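Local coordinates for protein HTH-type transcriptional repressor NemR (Escherichia coli, PDB 4YZE) that represses transcription of the nemRA-gloA operon by binding the NemR box on DNA and responds to electrophiles and reactive chlorine species, at residues G107-T110 and V111-A115; S118-S121 and E122-S126; T29-L33 and S34-K38. The protein carries 5 engineered substitutions. All coordinates share one frame; numbering follows the deposited sequence.

Contact 1. Residues G107-T110 and V111-A115; sequences GCLT and VKLSA
Cys108 meets Val111 through its whole short side chain: CB and SG of Cys108 each lie 3.6 Å from CG2 of Val111. The first torsion of Cys108 is anti (chi1 175°), which swings SG away from its own N and alongside that methyl. CD1 of Leu109 meets CD1 of Leu113, one turn further along, at 4.0 Å, the two leucines crossing at a slant on another face of the helix. The backbone beneath sets these pairings. Cys108 is the N-cap residue, and its carbonyl O accepts the N-H of Lys112 at 2.8 Å in a nearly straight bond (168°). Leu113 N to Leu109 O and Ser114 N to Thr110 O continue the series, while OG of Ser114 turns back onto Val111 O at 2.5 Å. Farther out, helix 158-179 packs against Cys108 with Trp169 and against Val111 with Leu170 and Leu174; Leu62 of helix 54-79 touches both leucines, and Tyr66 hydrogen-bonds Thr110 OG1. Held against the Val111 methyl, with Trp169 packed on the same side chain, the thiol of Cys108 lies in a largely apolar setting at the start of the helix. This cysteine is central to the response to reactive chlorine species.

Contact 2. Residues S118-S121 and E122-S126; sequences SDLS and EDMRS. Engineered in segment 118-121: Ser118 (natural residue Cys).
Ser121 turns its hydroxyl back over the first turn of helix 122-148, and OG accepts the N-H of Met124 at 3.1 Å (N-H...O 148°). This N-cap bond depends on chi1 of 66°, which places OG between the backbone N and the carbonyl carbon. The same oxygen lies 3.4 Å from CG of Met124, so the methionine chain leaves the helix alongside the capping group. Its thioether then reaches Leu120, with SD of Met124 4.2 Å from CD2 of that residue. The carbonyl O of Ser121 receives Arg125 N at 2.9 Å in an almost straight bond (175°), and Met124 N adds a weak one. On the outer side of the turn, Glu122 and Arg125 lie edge to edge in a salt bridge of two hydrogen bonds: the carboxylate sits in the guanidinium plane, NE of Arg125 bonding OE1 of Glu122 and NH2 of Arg125 meeting the syn lone pair of OE2. Both bonds measure 2.5 Å, unusually short, so their exact lengths are doubtful. An alanine in place of Ser121 would probably leave the N-H of Met124 without its side-chain cap and deprive Glu55, in helix 54-79, of its hydrogen bond to OG. Phe28 packs on both Leu120 and Met124, while NH1 of Arg125 bonds Ile178 O of the second subunit. Ser118, engineered from the cysteine that forms a transient interchain disulfide in response to reactive electrophiles, precedes this cap. The paired carboxylate is likely to offset the charge of Arg125 and steady its guanidinium where it reaches the dimer partner.

Contact 3. Residues T29-L33 and S34-K38; sequences TGMGL and SELLK
Leu33 and Leu37 form the apolar centre at the start of helix 33-40, with CD2 of Leu33 4.1 Å from both CG and CD2 of Leu37. Their side chains slant across one another, and Leu37, its CG anti to the carbonyl carbon (chi1 -56°), leans back toward the preceding turn. Leu36 faces a different neighbour: its CG lies 4.2 Å from SD of Met31, which reaches over from the loop before the helix. Gly32 is the N-cap residue and, having no side chain, contributes only backbone: its carbonyl O takes the N-H of Leu36 at 3.0 Å, in the carbonyl plane. Leu33 O accepts Leu37 N at 2.8 Å to carry the helix onward. At the polar edge Glu35 runs extended, its CB 3.4 Å from Gly32 O and its carboxylate passing beside the loop, where OE1 of Glu35 comes within 4.1 Å of CA of Met31. The other oxygen makes a long, weak ion pair with Arg26, and Met31 O is hydrogen-bonded by Lys54. This is the first helix of the predicted helix-turn-helix motif of a TetR-type DNA-binding domain. Leu33 and Leu37 turn to Phe47 of helix 44-50, the second helix of that motif, while Met31 packs on Leu22 and Leu36 on Leu15 and Thr18 of helix 10-26, so the segment is clasped between two helices.

Contact 3 comes first along the chain, in the N-terminal DNA-binding region, and contacts 1 and 2 follow in series within the C-terminal TetR-type region. Contacts 1 and 2 have centres about 13 Å apart and belong to successive helices, 109-114 and 122-148; both touch the second subunit and both border helix 54-79. The centre of contact 3 is about 18 Å from each of the others. It stays about 7 Å from contact 1 at the nearest atoms, but the loop 118-121 of contact 2 touches the loop before helix 33-40, where O of Asp119 packs 3.5 Å from CG2 of Thr29. Two contacts thus lie in the C-terminal region, alongside helix 54-79, and one in the DNA-binding motif.

Contact 1. Residues G107-T110 and V111-A115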
loop_
_atom_site.group_PDB
_atom_site.type_symbol
_atom_site.label_atom_id
_atom_site.label_comp_id
_atom_site.label_asym_id
_atom_site.label_seq_id
_atom_site.Cartn_x
_atom_site.Cartn_y
_atom_site.Cartn_z
ATOM N N GLY A 107 -7.977 -3.069 -10.637
ATOM C CA GLY A 107 -7.430 -3.091 -9.291
ATOM C C GLY A 107 -6.647 -4.343 -8.936
ATOM O O GLY A 107 -6.547 -5.283 -9.724
ATOM N N CYS A 108 -6.078 -4.350 -7.739
ATOM C CA CYS A 108 -5.389 -5.528 -7.230
ATOM C C CYS A 108 -6.023 -5.945 -5.903
ATOM O O CYS A 108 -6.255 -5.103 -5.032
ATOM C CB CYS A 108 -3.899 -5.227 -7.070
ATOM S SG CYS A 108 -2.926 -6.524 -6.319
ATOM N N LEU A 109 -6.316 -7.237 -5.753
ATOM C CA LEU A 109 -7.072 -7.711 -4.590
ATOM C C LEU A 109 -6.348 -7.452 -3.277
ATOM O O LEU A 109 -6.953 -6.958 -2.325
ATOM C CB LEU A 109 -7.435 -9.194 -4.715
ATOM C CG LEU A 109 -8.605 -9.664 -3.829
ATOM C CD1 LEU A 109 -9.902 -8.957 -4.204
ATOM C CD2 LEU A 109 -8.813 -11.175 -3.884
ATOM N N THR A 110 -5.058 -7.779 -3.222
ATOM C CA THR A 110 -4.304 -7.556 -1.993
ATOM C C THR A 110 -4.342 -6.078 -1.631
ATOM O O THR A 110 -4.682 -5.710 -0.496
ATOM C CB THR A 110 -2.851 -8.070 -2.081
ATOM O OG1 THR A 110 -2.855 -9.501 -2.145
ATOM C CG2 THR A 110 -2.067 -7.652 -0.852
ATOM N N VAL A 111 -4.060 -5.238 -2.624
ATOM C CA VAL A 111 -4.047 -3.795 -2.428
ATOM C C VAL A 111 -5.388 -3.265 -1.931
ATOM O O VAL A 111 -5.438 -2.501 -0.966
ATOM C CB VAL A 111 -3.645 -3.054 -3.705
ATOM C CG1 VAL A 111 -3.429 -1.585 -3.395
ATOM C CG2 VAL A 111 -2.369 -3.645 -4.275
ATOM N N LYS A 112 -6.473 -3.674 -2.587
ATOM C CA LYS A 112 -7.799 -3.251 -2.179
ATOM C C LYS A 112 -8.156 -3.756 -0.791
ATOM O O LYS A 112 -8.756 -3.033 0.009
ATOM C CB LYS A 112 -8.845 -3.737 -3.180
ATOM C CG LYS A 112 -10.245 -3.214 -2.909
ATOM C CD LYS A 112 -10.696 -2.258 -4.017
ATOM C CE LYS A 112 -12.187 -1.935 -3.930
ATOM N NZ LYS A 112 -12.446 -0.678 -3.199
ATOM N N LEU A 113 -7.818 -5.007 -0.506
ATOM C CA LEU A 113 -8.244 -5.604 0.762
ATOM C C LEU A 113 -7.328 -5.217 1.947
ATOM O O LEU A 113 -7.704 -5.360 3.112
ATOM C CB LEU A 113 -8.436 -7.119 0.615
ATOM C CG LEU A 113 -9.870 -7.567 0.270
ATOM C CD1 LEU A 113 -10.477 -6.759 -0.875
ATOM C CD2 LEU A 113 -9.925 -9.055 -0.065
ATOM N N SER A 114 -6.143 -4.699 1.637
ATOM C CA SER A 114 -5.314 -4.013 2.632
ATOM C C SER A 114 -6.147 -3.130 3.571
ATOM O O SER A 114 -6.106 -3.289 4.791
ATOM C CB SER A 114 -4.348 -3.107 1.910
ATOM O OG SER A 114 -5.038 -1.958 1.446
ATOM N N ALA A 115 -6.926 -2.209 3.004
ATOM C CA ALA A 115 -7.600 -1.217 3.833
ATOM C C ALA A 115 -8.786 -1.776 4.622
ATOM O O ALA A 115 -9.530 -1.019 5.257
ATOM C CB ALA A 115 -8.025 -0.037 3.005
#

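Contact 2. Residues S118-S121 and E122-S126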
loop_
_atom_site.group_PDB
_atom_site.type_symbol
_atom_site.label_atom_id
_atom_site.label_comp_id
_atom_site.label_asym_id
_atom_site.label_seq_id
_atom_site.Cartn_x
_atom_site.Cartn_y
_atom_site.Cartn_z
ATOM N N SER A 118 -8.084 -4.336 8.976
ATOM C CA SER A 118 -8.707 -3.791 10.179
ATOM C C SER A 118 -10.009 -4.517 10.524
ATOM O O SER A 118 -10.192 -4.973 11.653
ATOM C CB SER A 118 -8.991 -2.302 9.970
ATOM O OG SER A 118 -8.202 -1.779 8.910
ATOM N N ASP A 119 -10.901 -4.635 9.540
ATOM C CA ASP A 119 -12.215 -5.239 9.760
ATOM C C ASP A 119 -12.429 -6.568 9.017
ATOM O O ASP A 119 -13.389 -6.704 8.252
ATOM C CB ASP A 119 -13.323 -4.250 9.377
ATOM N N LEU A 120 -11.549 -7.544 9.254
ATOM C CA LEU A 120 -11.669 -8.873 8.644
ATOM C C LEU A 120 -11.424 -9.992 9.656
ATOM O O LEU A 120 -10.710 -9.793 10.636
ATOM C CB LEU A 120 -10.676 -9.021 7.489
ATOM C CG LEU A 120 -10.970 -8.253 6.200
ATOM C CD1 LEU A 120 -9.904 -8.532 5.154
ATOM C CD2 LEU A 120 -12.356 -8.621 5.676
ATOM N N SER A 121 -11.996 -11.172 9.421
ATOM C CA SER A 121 -11.687 -12.319 10.274
ATOM C C SER A 121 -10.185 -12.632 10.301
ATOM O O SER A 121 -9.460 -12.350 9.338
ATOM C CB SER A 121 -12.454 -13.561 9.829
ATOM O OG SER A 121 -12.043 -14.005 8.548
ATOM N N GLU A 122 -9.716 -13.199 11.410
ATOM C CA GLU A 122 -8.332 -13.635 11.464
ATOM C C GLU A 122 -8.098 -14.620 10.326
ATOM O O GLU A 122 -7.039 -14.588 9.695
ATOM C CB GLU A 122 -7.976 -14.254 12.823
ATOM C CG GLU A 122 -6.681 -15.086 12.835
ATOM C CD GLU A 122 -5.427 -14.332 12.328
ATOM O OE1 GLU A 122 -5.357 -13.081 12.411
ATOM O OE2 GLU A 122 -4.488 -15.005 11.846
ATOM N N ASP A 123 -9.103 -15.452 10.032
ATOM C CA ASP A 123 -8.956 -16.426 8.956
ATOM C C ASP A 123 -8.633 -15.739 7.621
ATOM O O ASP A 123 -7.761 -16.209 6.881
ATOM C CB ASP A 123 -10.177 -17.348 8.870
ATOM C CG ASP A 123 -10.608 -17.843 10.233
ATOM O OD1 ASP A 123 -10.337 -17.110 11.197
ATOM O OD2 ASP A 123 -11.177 -18.949 10.365
ATOM N N MET A 124 -9.282 -14.604 7.347
ATOM C CA MET A 124 -9.016 -13.876 6.102
ATOM C C MET A 124 -7.704 -13.079 6.112
ATOM O O MET A 124 -6.954 -13.113 5.134
ATOM C CB MET A 124 -10.186 -12.978 5.706
ATOM C CG MET A 124 -11.422 -13.745 5.247
ATOM S SD MET A 124 -12.645 -12.646 4.484
ATOM C CE MET A 124 -11.748 -12.213 2.980
ATOM N N ARG A 125 -7.430 -12.358 7.198
ATOM C CA ARG A 125 -6.154 -11.657 7.326
ATOM C C ARG A 125 -5.004 -12.653 7.170
ATOM O O ARG A 125 -4.000 -12.363 6.519
ATOM C CB ARG A 125 -6.058 -10.934 8.672
ATOM C CG ARG A 125 -4.719 -10.263 8.935
ATOM C CD ARG A 125 -4.368 -10.307 10.428
ATOM N NE ARG A 125 -4.028 -11.655 10.887
ATOM C CZ ARG A 125 -2.832 -12.227 10.735
ATOM N NH1 ARG A 125 -1.843 -11.570 10.128
ATOM N NH2 ARG A 125 -2.613 -13.461 11.198
ATOM N N SER A 126 -5.181 -13.837 7.746
ATOM C CA SER A 126 -4.163 -14.876 7.697
ATOM C C SER A 126 -4.005 -15.438 6.285
ATOM O O SER A 126 -2.889 -15.728 5.847
ATOM C CB SER A 126 -4.494 -15.976 8.707
ATOM O OG SER A 126 -3.698 -17.134 8.523
#

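Contact 3. Residues T29-L33 and S34-K38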
loop_
_atom_site.group_PDB
_atom_site.type_symbol
_atom_site.label_atom_id
_atom_site.label_comp_id
_atom_site.label_asym_id
_atom_site.label_seq_id
_atom_site.Cartn_x
_atom_site.Cartn_y
_atom_site.Cartn_z
ATOM N N THR A 29 -15.991 -6.322 2.615
ATOM C CA THR A 29 -17.025 -5.993 3.592
ATOM C C THR A 29 -18.173 -5.279 2.906
ATOM O O THR A 29 -19.325 -5.361 3.346
ATOM C CB THR A 29 -16.483 -5.098 4.710
ATOM O OG1 THR A 29 -15.556 -4.157 4.153
ATOM C CG2 THR A 29 -15.775 -5.939 5.767
ATOM N N GLY A 30 -17.842 -4.576 1.824
ATOM C CA GLY A 30 -18.829 -3.877 1.024
ATOM C C GLY A 30 -19.752 -4.830 0.289
ATOM O O GLY A 30 -20.923 -4.548 0.132
ATOM N N MET A 31 -19.223 -5.961 -0.165
ATOM C CA MET A 31 -20.022 -6.924 -0.912
ATOM C C MET A 31 -21.030 -7.660 -0.040
ATOM O O MET A 31 -20.644 -8.453 0.810
ATOM C CB MET A 31 -19.113 -7.945 -1.587
ATOM C CG MET A 31 -19.867 -8.992 -2.373
ATOM S SD MET A 31 -18.811 -10.404 -2.725
ATOM C CE MET A 31 -18.568 -11.063 -1.075
ATOM N N GLY A 32 -22.319 -7.420 -0.266
ATOM C CA GLY A 32 -23.349 -8.131 0.465
ATOM C C GLY A 32 -23.667 -9.457 -0.202
ATOM O O GLY A 32 -23.552 -9.590 -1.424
ATOM N N LEU A 33 -24.063 -10.439 0.603
ATOM C CA LEU A 33 -24.459 -11.756 0.108
ATOM C C LEU A 33 -25.482 -11.727 -1.038
ATOM O O LEU A 33 -25.253 -12.327 -2.092
ATOM C CB LEU A 33 -25.010 -12.599 1.255
ATOM C CG LEU A 33 -24.331 -13.936 1.548
ATOM C CD1 LEU A 33 -25.310 -14.841 2.294
ATOM C CD2 LEU A 33 -23.802 -14.611 0.280
ATOM N N SER A 34 -26.613 -11.046 -0.841
ATOM C CA SER A 34 -27.643 -11.033 -1.872
ATOM C C SER A 34 -27.117 -10.463 -3.188
ATOM O O SER A 34 -27.493 -10.926 -4.263
ATOM C CB SER A 34 -28.912 -10.295 -1.408
ATOM O OG SER A 34 -28.653 -8.928 -1.142
ATOM N N GLU A 35 -26.233 -9.474 -3.107
ATOM C CA GLU A 35 -25.603 -8.947 -4.310
ATOM C C GLU A 35 -24.786 -10.052 -4.982
ATOM O O GLU A 35 -24.835 -10.239 -6.203
ATOM C CB GLU A 35 -24.722 -7.746 -3.969
ATOM C CG GLU A 35 -23.959 -7.171 -5.158
ATOM C CD GLU A 35 -23.125 -5.959 -4.781
ATOM O OE1 GLU A 35 -22.934 -5.726 -3.566
ATOM O OE2 GLU A 35 -22.666 -5.239 -5.699
ATOM N N LEU A 36 -24.047 -10.794 -4.168
ATOM C CA LEU A 36 -23.238 -11.898 -4.663
ATOM C C LEU A 36 -24.108 -12.957 -5.341
ATOM O O LEU A 36 -23.814 -13.378 -6.463
ATOM C CB LEU A 36 -22.438 -12.510 -3.516
ATOM C CG LEU A 36 -21.391 -13.589 -3.804
ATOM C CD1 LEU A 36 -21.988 -14.982 -3.767
ATOM C CD2 LEU A 36 -20.702 -13.344 -5.138
ATOM N N LEU A 37 -25.183 -13.380 -4.672
ATOM C CA LEU A 37 -25.993 -14.474 -5.195
ATOM C C LEU A 37 -26.754 -14.071 -6.454
ATOM O O LEU A 37 -26.914 -14.874 -7.372
ATOM C CB LEU A 37 -26.971 -14.981 -4.139
ATOM C CG LEU A 37 -26.425 -15.439 -2.795
ATOM C CD1 LEU A 37 -27.575 -15.897 -1.909
ATOM C CD2 LEU A 37 -25.408 -16.547 -2.965
ATOM N N LYS A 38 -27.230 -12.832 -6.493
ATOM C CA LYS A 38 -27.993 -12.364 -7.645
ATOM C C LYS A 38 -27.077 -12.223 -8.855
ATOM O O LYS A 38 -27.467 -12.522 -9.980
ATOM C CB LYS A 38 -28.691 -11.036 -7.336
#